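Local coordinates for putative capsular polysaccharide biosynthesis protein (Streptococcus pneumoniae serotype 4, PDB 6EWJ), which probably transfers amino groups as a pyridoxal phosphate-dependent sugar aminotransferase in teichoic acid biosynthesis, at residues Ile125-Lys130 and Phe157-Ser162; Lys153-Phe158 and Phe168-Ile173. All blocks are in the same frame, centred on the assembly; numbering follows the deposited sequence.

In the fold
Both contacts lie at the N-terminal ends of two neighbouring inner strands in the large-domain sheet of this fold type I aminotransferase, away from the cofactor-binding residues, with centres about 7 Å apart. Along the chain, 125-130 leads into strand 129-132; helix 144-153, the connection 153-162 and helix 163-168 follow, then 168-173 enters strand 172-177, completing a beta-alpha-beta crossover between parallel neighbours. Interaction 1 packs the connection against the start of the first strand, interaction 2 against the start of the second. The segments overlap at F157-F158, but F158 alone makes contacts in both: K130 NZ lies on the side of its ring away from R170 O, so one aromatic joins the crossover loop to both strand entrances.

Interaction 1 (Ile125-Lys130 and Phe157-Ser162); sequences ITEKTK and FFTASS
A type I beta turn, T126 to T129, feeds the chain into strand 129-132 of the aminotransferase sheet, and the loop between helices 144-153 and 163-168 lies across it. Threonine suits both ends of the turn: T129 OG1 accepts from T126 N at 2.9 Å, almost straight at 179°, while T126 OG1 takes K128 N in an ST turn and also bonds E82. F157 turns its ring edge to this backbone, CD2 lying 3.7 Å from T126 C, with E127 N also near the ring plane.

K130 bends at chi2 and then runs extended, its aliphatic part crossing F158 at about a right angle. Its ammonium makes an off-centre cation-pi contact, NZ standing 4.7 Å from the F158 ring centroid and 26° off the normal. A long, flexible chain with a charged tip can thus serve both ring and polar neighbours. T159 O is only 2.5 Å from K130 NZ, but the angle is poor for a hydrogen bond. One water ties the segments together through four bonds, donating to E127 O and T129 O and accepting from K130 NZ and T159 N. F157 O is buried without a conventional partner; E127 CA approaches it at 3.2 Å in a CA-H...O contact, with 155° at the hydrogen.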
ATOM      1  N   ILE A 125     -23.087 -21.130  -7.400  1.00 30.00           N
ATOM      2  CA  ILE A 125     -21.994 -21.981  -6.891  1.00 30.61           C
ATOM      3  C   ILE A 125     -21.629 -23.109  -7.868  1.00 32.06           C
ATOM      4  O   ILE A 125     -22.487 -23.809  -8.381  1.00 32.38           O
ATOM      5  CB  ILE A 125     -22.315 -22.526  -5.457  1.00 30.81           C
ATOM      6  CG1 ILE A 125     -22.166 -21.395  -4.451  1.00 29.45           C
ATOM      7  CG2 ILE A 125     -21.419 -23.692  -5.062  1.00 31.48           C
ATOM      8  CD1 ILE A 125     -22.722 -21.676  -3.071  1.00 29.94           C
ATOM      9  N   THR A 126     -20.317 -23.278  -8.089  1.00 32.56           N
ATOM     10  CA  THR A 126     -19.775 -24.352  -8.932  1.00 33.87           C
ATOM     11  C   THR A 126     -18.602 -25.034  -8.221  1.00 34.93           C
ATOM     12  O   THR A 126     -18.252 -24.689  -7.084  1.00 33.55           O
ATOM     13  CB  THR A 126     -19.268 -23.825 -10.302  1.00 33.79           C
ATOM     14  OG1 THR A 126     -18.042 -23.097 -10.125  1.00 31.89           O
ATOM     15  CG2 THR A 126     -20.316 -22.938 -10.991  1.00 33.21           C
ATOM     16  N   GLU A 127     -18.014 -26.013  -8.911  1.00 37.15           N
ATOM     17  CA  GLU A 127     -16.825 -26.709  -8.431  1.00 38.38           C
ATOM     18  C   GLU A 127     -15.608 -25.792  -8.320  1.00 36.73           C
ATOM     19  O   GLU A 127     -14.683 -26.089  -7.573  1.00 37.07           O
ATOM     20  CB  GLU A 127     -16.518 -27.905  -9.317  1.00 41.16           C
ATOM     21  CG  GLU A 127     -17.676 -28.886  -9.373  1.00 44.11           C
ATOM     22  CD  GLU A 127     -17.316 -30.364  -9.287  1.00 47.53           C
ATOM     23  OE1 GLU A 127     -16.204 -30.713  -8.812  1.00 49.84           O
ATOM     24  OE2 GLU A 127     -18.183 -31.195  -9.667  1.00 50.38           O
ATOM     25  N   LYS A 128     -15.625 -24.665  -9.015  1.00 35.22           N
ATOM     26  CA  LYS A 128     -14.551 -23.671  -8.903  1.00 34.19           C
ATOM     27  C   LYS A 128     -14.710 -22.620  -7.751  1.00 32.07           C
ATOM     28  O   LYS A 128     -13.771 -21.869  -7.477  1.00 30.60           O
ATOM     29  CB  LYS A 128     -14.410 -22.923 -10.241  1.00 34.48           C
ATOM     30  CG  LYS A 128     -14.286 -23.798 -11.500  1.00 36.31           C
ATOM     31  CD  LYS A 128     -13.980 -22.941 -12.717  1.00 36.39           C
ATOM     32  CE  LYS A 128     -13.231 -23.714 -13.787  1.00 38.80           C
ATOM     33  NZ  LYS A 128     -13.254 -22.988 -15.092  1.00 39.00           N
ATOM     34  N   THR A 129     -15.896 -22.527  -7.137  1.00 31.58           N
ATOM     35  CA  THR A 129     -16.161 -21.488  -6.158  1.00 30.22           C
ATOM     36  C   THR A 129     -15.309 -21.747  -4.925  1.00 29.82           C
ATOM     37  O   THR A 129     -15.368 -22.843  -4.345  1.00 30.42           O
ATOM     38  CB  THR A 129     -17.643 -21.406  -5.732  1.00 30.47           C
ATOM     39  OG1 THR A 129     -18.491 -21.456  -6.877  1.00 30.52           O
ATOM     40  CG2 THR A 129     -17.906 -20.081  -4.988  1.00 29.31           C
ATOM     41  N   LYS A 130     -14.488 -20.751  -4.568  1.00 29.29           N
ATOM     42  CA  LYS A 130     -13.670 -20.777  -3.352  1.00 29.25           C
ATOM     43  C   LYS A 130     -14.118 -19.840  -2.243  1.00 27.36           C
ATOM     44  O   LYS A 130     -13.903 -20.137  -1.047  1.00 27.55           O
ATOM     45  CB  LYS A 130     -12.204 -20.443  -3.661  1.00 29.76           C
ATOM     46  CG  LYS A 130     -11.499 -21.370  -4.631  1.00 31.45           C
ATOM     47  CD  LYS A 130     -11.621 -22.840  -4.270  1.00 33.82           C
ATOM     48  CE  LYS A 130     -10.726 -23.683  -5.162  1.00 35.47           C
ATOM     49  NZ  LYS A 130     -10.796 -25.087  -4.760  1.00 37.34           N
ATOM     50  N   PHE A 157     -19.647 -29.774  -3.858  1.00 56.27           N
ATOM     51  CA  PHE A 157     -19.052 -29.076  -5.009  1.00 54.84           C
ATOM     52  C   PHE A 157     -17.587 -28.669  -4.748  1.00 53.66           C
ATOM     53  O   PHE A 157     -16.848 -28.419  -5.690  1.00 53.24           O
ATOM     54  CB  PHE A 157     -19.855 -27.816  -5.379  1.00 53.62           C
ATOM     55  CG  PHE A 157     -21.099 -28.081  -6.189  1.00 53.70           C
ATOM     56  CD1 PHE A 157     -22.142 -28.849  -5.678  1.00 55.69           C
ATOM     57  CD2 PHE A 157     -21.246 -27.530  -7.469  1.00 53.38           C
ATOM     58  CE1 PHE A 157     -23.290 -29.085  -6.437  1.00 56.55           C
ATOM     59  CE2 PHE A 157     -22.393 -27.742  -8.217  1.00 53.57           C
ATOM     60  CZ  PHE A 157     -23.414 -28.520  -7.703  1.00 55.58           C
ATOM     61  N   PHE A 158     -17.172 -28.582  -3.487  1.00 52.29           N
ATOM     62  CA  PHE A 158     -15.866 -28.019  -3.150  1.00 50.96           C
ATOM     63  C   PHE A 158     -14.733 -29.015  -3.328  1.00 51.41           C
ATOM     64  O   PHE A 158     -14.853 -30.167  -2.945  1.00 52.93           O
ATOM     65  CB  PHE A 158     -15.864 -27.517  -1.708  1.00 50.41           C
ATOM     66  CG  PHE A 158     -14.697 -26.657  -1.380  1.00 49.21           C
ATOM     67  CD1 PHE A 158     -14.681 -25.318  -1.776  1.00 47.98           C
ATOM     68  CD2 PHE A 158     -13.606 -27.164  -0.679  1.00 49.55           C
ATOM     69  CE1 PHE A 158     -13.605 -24.508  -1.475  1.00 46.82           C
ATOM     70  CE2 PHE A 158     -12.529 -26.347  -0.375  1.00 48.11           C
ATOM     71  CZ  PHE A 158     -12.530 -25.024  -0.771  1.00 46.84           C
ATOM     72  N   THR A 159     -13.620 -28.541  -3.878  1.00 50.26           N
ATOM     73  CA  THR A 159     -12.397 -29.327  -3.985  1.00 50.52           C
ATOM     74  C   THR A 159     -11.268 -28.403  -3.576  1.00 48.64           C
ATOM     75  O   THR A 159     -10.899 -27.508  -4.329  1.00 46.60           O
ATOM     76  CB  THR A 159     -12.166 -29.879  -5.401  1.00 51.50           C
ATOM     77  OG1 THR A 159     -13.113 -30.924  -5.663  1.00 53.16           O
ATOM     78  CG2 THR A 159     -10.745 -30.457  -5.561  1.00 52.50           C
ATOM     79  N   ALA A 160     -10.734 -28.629  -2.383  1.00 48.11           N
ATOM     80  CA  ALA A 160      -9.628 -27.841  -1.873  1.00 46.18           C
ATOM     81  C   ALA A 160      -8.410 -27.893  -2.827  1.00 46.38           C
ATOM     82  O   ALA A 160      -8.127 -28.934  -3.401  1.00 47.67           O
ATOM     83  CB  ALA A 160      -9.253 -28.329  -0.481  1.00 46.29           C
ATOM     84  N   SER A 161      -7.710 -26.766  -3.004  1.00 44.54           N
ATOM     85  CA  SER A 161      -6.423 -26.750  -3.737  1.00 44.69           C
ATOM     86  C   SER A 161      -5.399 -25.800  -3.110  1.00 42.75           C
ATOM     87  O   SER A 161      -4.613 -25.189  -3.804  1.00 42.93           O
ATOM     88  CB  SER A 161      -6.656 -26.404  -5.211  1.00 45.00           C
ATOM     89  OG  SER A 161      -7.183 -25.105  -5.353  1.00 43.71           O
ATOM     90  N   SER A 162      -5.395 -25.713  -1.784  1.00 41.63           N
ATOM     91  CA  SER A 162      -4.351 -25.004  -1.042  1.00 40.63           C
ATOM     92  C   SER A 162      -4.429 -25.427   0.418  1.00 41.03           C
ATOM     93  O   SER A 162      -5.440 -26.017   0.829  1.00 41.58           O
ATOM     94  CB  SER A 162      -4.542 -23.487  -1.128  1.00 38.63           C
ATOM     95  OG  SER A 162      -5.611 -23.050  -0.294  1.00 36.84           O
TER
HETATM   96  O   HOH W   1     -13.852 -25.682  -4.942  1.00 34.19           O

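Interaction 2 (Lys153-Phe158 and Phe168-Ile173); sequences KKRDFF and FNRIVI
The F158 ring has R170 O over one face, 3.2 Å above the plane and displaced toward the CE1-CZ bond. Alongside, the R155 guanidinium has the aliphatic base of R170 over one face, with R170 CB 4.0 Å above its plane. The R170 guanidinium in turn is covered on one face by F168 CD2, and V172 CG2 rests on a face of the F168 ring.

F158 reaches the strand entrance because CG is anti to its backbone N (chi1 -167°). A broad flat ring suits the flat peptide groups of 169-171: N169 C is a close neighbour of CD2 and I171 N of CD1, while CD1 also packs on I171 CG1 at 4.3 Å. I171 continues inward to V151 of helix 144-153, linking the ring to the hydrophobic layer on the sheet. R155 comes from the 3-10 turn; the bend at chi2 brings its CD to 3.4 Å from N169 O, a buried carbonyl with no partner in the model, and a second bend, at chi3, turns the guanidinium onward toward R170. N169 itself takes positive phi (58°) as the chain leaves helix 163-168, a conformation asparagine tolerates well.

R170 starts in the crowded chi1 position (53°) and then runs extended from CG to NE. Its NH1 donates to I171 O at 2.9 Å, in the carbonyl plane, and also forms a salt bridge with D195. R155 NH2 comes within 4.7 Å of R170 NE, a like-charge approach probably eased by separate acids: E152 pairs with R155 and D195 with R170. The chemistry implies a contact made by van der Waals packing of a ring and aliphatic carbons on peptide groups, with the two arginine charges balanced from outside it.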
ATOM      1  N   LYS A 153     -24.561 -26.700   2.450  1.00 47.45           N
ATOM      2  CA  LYS A 153     -25.417 -27.443   1.525  1.00 49.36           C
ATOM      3  C   LYS A 153     -24.662 -27.855   0.266  1.00 50.43           C
ATOM      4  O   LYS A 153     -24.855 -28.951  -0.236  1.00 51.33           O
ATOM      5  CB  LYS A 153     -26.664 -26.627   1.153  1.00 48.94           C
ATOM      6  CG  LYS A 153     -27.548 -27.283   0.103  1.00 50.07           C
ATOM      7  CD  LYS A 153     -28.813 -26.473  -0.241  1.00 49.81           C
ATOM      8  CE  LYS A 153     -29.905 -27.366  -0.808  1.00 51.06           C
ATOM      9  NZ  LYS A 153     -30.935 -26.546  -1.502  1.00 50.59           N
ATOM     10  N   LYS A 154     -23.803 -26.963  -0.234  1.00 49.69           N
ATOM     11  CA  LYS A 154     -23.033 -27.208  -1.462  1.00 49.77           C
ATOM     12  C   LYS A 154     -21.641 -27.779  -1.223  1.00 50.03           C
ATOM     13  O   LYS A 154     -20.830 -27.814  -2.147  1.00 49.05           O
ATOM     14  CB  LYS A 154     -22.925 -25.898  -2.255  1.00 48.60           C
ATOM     15  CG  LYS A 154     -24.258 -25.308  -2.661  1.00 48.57           C
ATOM     16  CD  LYS A 154     -24.989 -26.215  -3.639  1.00 50.93           C
ATOM     17  CE  LYS A 154     -26.034 -25.455  -4.417  1.00 50.80           C
ATOM     18  NZ  LYS A 154     -26.649 -26.294  -5.484  1.00 52.71           N
ATOM     19  N   ARG A 155     -21.351 -28.199   0.009  1.00 51.38           N
ATOM     20  CA  ARG A 155     -20.027 -28.694   0.373  1.00 53.81           C
ATOM     21  C   ARG A 155     -19.423 -29.703  -0.638  1.00 55.43           C
ATOM     22  O   ARG A 155     -18.216 -29.649  -0.909  1.00 54.81           O
ATOM     23  CB  ARG A 155     -20.024 -29.226   1.821  1.00 56.24           C
ATOM     24  CG  ARG A 155     -18.834 -30.137   2.191  1.00 58.79           C
ATOM     25  CD  ARG A 155     -18.077 -29.791   3.493  1.00 59.01           C
ATOM     26  NE  ARG A 155     -18.788 -29.205   4.624  1.00 58.73           N
ATOM     27  CZ  ARG A 155     -18.137 -28.789   5.705  1.00 58.51           C
ATOM     28  NH1 ARG A 155     -16.805 -28.867   5.756  1.00 58.38           N
ATOM     29  NH2 ARG A 155     -18.799 -28.287   6.726  1.00 58.95           N
ATOM     30  N   ASP A 156     -20.254 -30.583  -1.206  1.00 56.92           N
ATOM     31  CA  ASP A 156     -19.788 -31.585  -2.184  1.00 59.01           C
ATOM     32  C   ASP A 156     -19.283 -31.017  -3.526  1.00 58.55           C
ATOM     33  O   ASP A 156     -18.571 -31.719  -4.250  1.00 59.83           O
ATOM     34  CB  ASP A 156     -20.864 -32.642  -2.442  1.00 60.86           C
ATOM     35  CG  ASP A 156     -21.183 -33.481  -1.208  1.00 62.72           C
ATOM     36  OD1 ASP A 156     -20.422 -33.438  -0.213  1.00 62.00           O
ATOM     37  OD2 ASP A 156     -22.212 -34.200  -1.241  1.00 63.66           O
ATOM     38  N   PHE A 157     -19.647 -29.774  -3.858  1.00 56.27           N
ATOM     39  CA  PHE A 157     -19.052 -29.076  -5.009  1.00 54.84           C
ATOM     40  C   PHE A 157     -17.587 -28.669  -4.748  1.00 53.66           C
ATOM     41  O   PHE A 157     -16.848 -28.419  -5.690  1.00 53.24           O
ATOM     42  CB  PHE A 157     -19.855 -27.816  -5.379  1.00 53.62           C
ATOM     43  CG  PHE A 157     -21.099 -28.081  -6.189  1.00 53.70           C
ATOM     44  CD1 PHE A 157     -22.142 -28.849  -5.678  1.00 55.69           C
ATOM     45  CD2 PHE A 157     -21.246 -27.530  -7.469  1.00 53.38           C
ATOM     46  CE1 PHE A 157     -23.290 -29.085  -6.437  1.00 56.55           C
ATOM     47  CE2 PHE A 157     -22.393 -27.742  -8.217  1.00 53.57           C
ATOM     48  CZ  PHE A 157     -23.414 -28.520  -7.703  1.00 55.58           C
ATOM     49  N   PHE A 158     -17.172 -28.582  -3.487  1.00 52.29           N
ATOM     50  CA  PHE A 158     -15.866 -28.019  -3.150  1.00 50.96           C
ATOM     51  C   PHE A 158     -14.733 -29.015  -3.328  1.00 51.41           C
ATOM     52  O   PHE A 158     -14.853 -30.167  -2.945  1.00 52.93           O
ATOM     53  CB  PHE A 158     -15.864 -27.517  -1.708  1.00 50.41           C
ATOM     54  CG  PHE A 158     -14.697 -26.657  -1.380  1.00 49.21           C
ATOM     55  CD1 PHE A 158     -14.681 -25.318  -1.776  1.00 47.98           C
ATOM     56  CD2 PHE A 158     -13.606 -27.164  -0.679  1.00 49.55           C
ATOM     57  CE1 PHE A 158     -13.605 -24.508  -1.475  1.00 46.82           C
ATOM     58  CE2 PHE A 158     -12.529 -26.347  -0.375  1.00 48.11           C
ATOM     59  CZ  PHE A 158     -12.530 -25.024  -0.771  1.00 46.84           C
ATOM     60  N   PHE A 168     -10.554 -25.599   5.888  1.00 35.75           N
ATOM     61  CA  PHE A 168     -11.996 -25.357   5.834  1.00 35.12           C
ATOM     62  C   PHE A 168     -12.795 -26.500   5.223  1.00 36.17           C
ATOM     63  O   PHE A 168     -13.793 -26.964   5.774  1.00 36.70           O
ATOM     64  CB  PHE A 168     -12.206 -23.992   5.128  1.00 33.33           C
ATOM     65  CG  PHE A 168     -11.963 -22.823   6.022  1.00 31.77           C
ATOM     66  CD1 PHE A 168     -10.710 -22.221   6.082  1.00 30.99           C
ATOM     67  CD2 PHE A 168     -12.962 -22.350   6.861  1.00 31.24           C
ATOM     68  CE1 PHE A 168     -10.492 -21.151   6.920  1.00 29.94           C
ATOM     69  CE2 PHE A 168     -12.749 -21.276   7.699  1.00 30.01           C
ATOM     70  CZ  PHE A 168     -11.505 -20.674   7.723  1.00 29.75           C
ATOM     71  N   ASN A 169     -12.318 -26.956   4.090  1.00 36.20           N
ATOM     72  CA  ASN A 169     -12.980 -27.898   3.241  1.00 37.37           C
ATOM     73  C   ASN A 169     -14.383 -27.555   2.693  1.00 36.72           C
ATOM     74  O   ASN A 169     -15.185 -28.434   2.371  1.00 37.27           O
ATOM     75  CB  ASN A 169     -12.907 -29.349   3.742  1.00 39.62           C
ATOM     76  CG  ASN A 169     -12.557 -30.306   2.605  1.00 41.22           C
ATOM     77  OD1 ASN A 169     -13.399 -31.058   2.104  1.00 42.75           O
ATOM     78  ND2 ASN A 169     -11.316 -30.198   2.123  1.00 40.98           N
ATOM     79  N   ARG A 170     -14.606 -26.260   2.547  1.00 34.61           N
ATOM     80  CA  ARG A 170     -15.814 -25.707   1.994  1.00 34.16           C
ATOM     81  C   ARG A 170     -15.494 -24.304   1.452  1.00 32.25           C
ATOM     82  O   ARG A 170     -14.366 -23.802   1.611  1.00 31.86           O
ATOM     83  CB  ARG A 170     -16.895 -25.642   3.083  1.00 34.57           C
ATOM     84  CG  ARG A 170     -16.493 -24.925   4.382  1.00 34.10           C
ATOM     85  CD  ARG A 170     -17.739 -24.443   5.140  1.00 34.31           C
ATOM     86  NE  ARG A 170     -17.429 -23.828   6.440  1.00 33.50           N
ATOM     87  CZ  ARG A 170     -17.071 -22.558   6.628  1.00 31.98           C
ATOM     88  NH1 ARG A 170     -16.920 -21.726   5.602  1.00 31.01           N
ATOM     89  NH2 ARG A 170     -16.837 -22.110   7.855  1.00 31.49           N
ATOM     90  N   ILE A 171     -16.492 -23.670   0.852  1.00 31.05           N
ATOM     91  CA  ILE A 171     -16.405 -22.262   0.458  1.00 28.72           C
ATOM     92  C   ILE A 171     -16.139 -21.422   1.701  1.00 27.42           C
ATOM     93  O   ILE A 171     -16.791 -21.603   2.721  1.00 27.48           O
ATOM     94  CB  ILE A 171     -17.697 -21.786  -0.253  1.00 28.58           C
ATOM     95  CG1 ILE A 171     -17.834 -22.465  -1.619  1.00 29.09           C
ATOM     96  CG2 ILE A 171     -17.674 -20.275  -0.486  1.00 27.12           C
ATOM     97  CD1 ILE A 171     -19.217 -22.427  -2.226  1.00 29.18           C
ATOM     98  N   VAL A 172     -15.189 -20.497   1.600  1.00 25.73           N
ATOM     99  CA  VAL A 172     -14.832 -19.620   2.704  1.00 24.99           C
ATOM    100  C   VAL A 172     -15.646 -18.340   2.545  1.00 23.74           C
ATOM    101  O   VAL A 172     -15.748 -17.785   1.407  1.00 22.94           O
ATOM    102  CB  VAL A 172     -13.299 -19.367   2.747  1.00 24.62           C
ATOM    103  CG1 VAL A 172     -12.947 -18.300   3.785  1.00 24.12           C
ATOM    104  CG2 VAL A 172     -12.539 -20.659   3.045  1.00 25.54           C
ATOM    105  N   ILE A 173     -16.209 -17.843   3.658  1.00 22.83           N
ATOM    106  CA  ILE A 173     -17.014 -16.645   3.614  1.00 22.09           C
ATOM    107  C   ILE A 173     -16.250 -15.502   4.184  1.00 21.16           C
ATOM    108  O   ILE A 173     -15.902 -15.541   5.345  1.00 21.29           O
ATOM    109  CB  ILE A 173     -18.365 -16.797   4.338  1.00 22.57           C
ATOM    110  CG1 ILE A 173     -19.138 -17.974   3.741  1.00 23.37           C
ATOM    111  CG2 ILE A 173     -19.164 -15.511   4.182  1.00 21.86           C
ATOM    112  CD1 ILE A 173     -20.461 -18.255   4.415  1.00 24.24           C
TER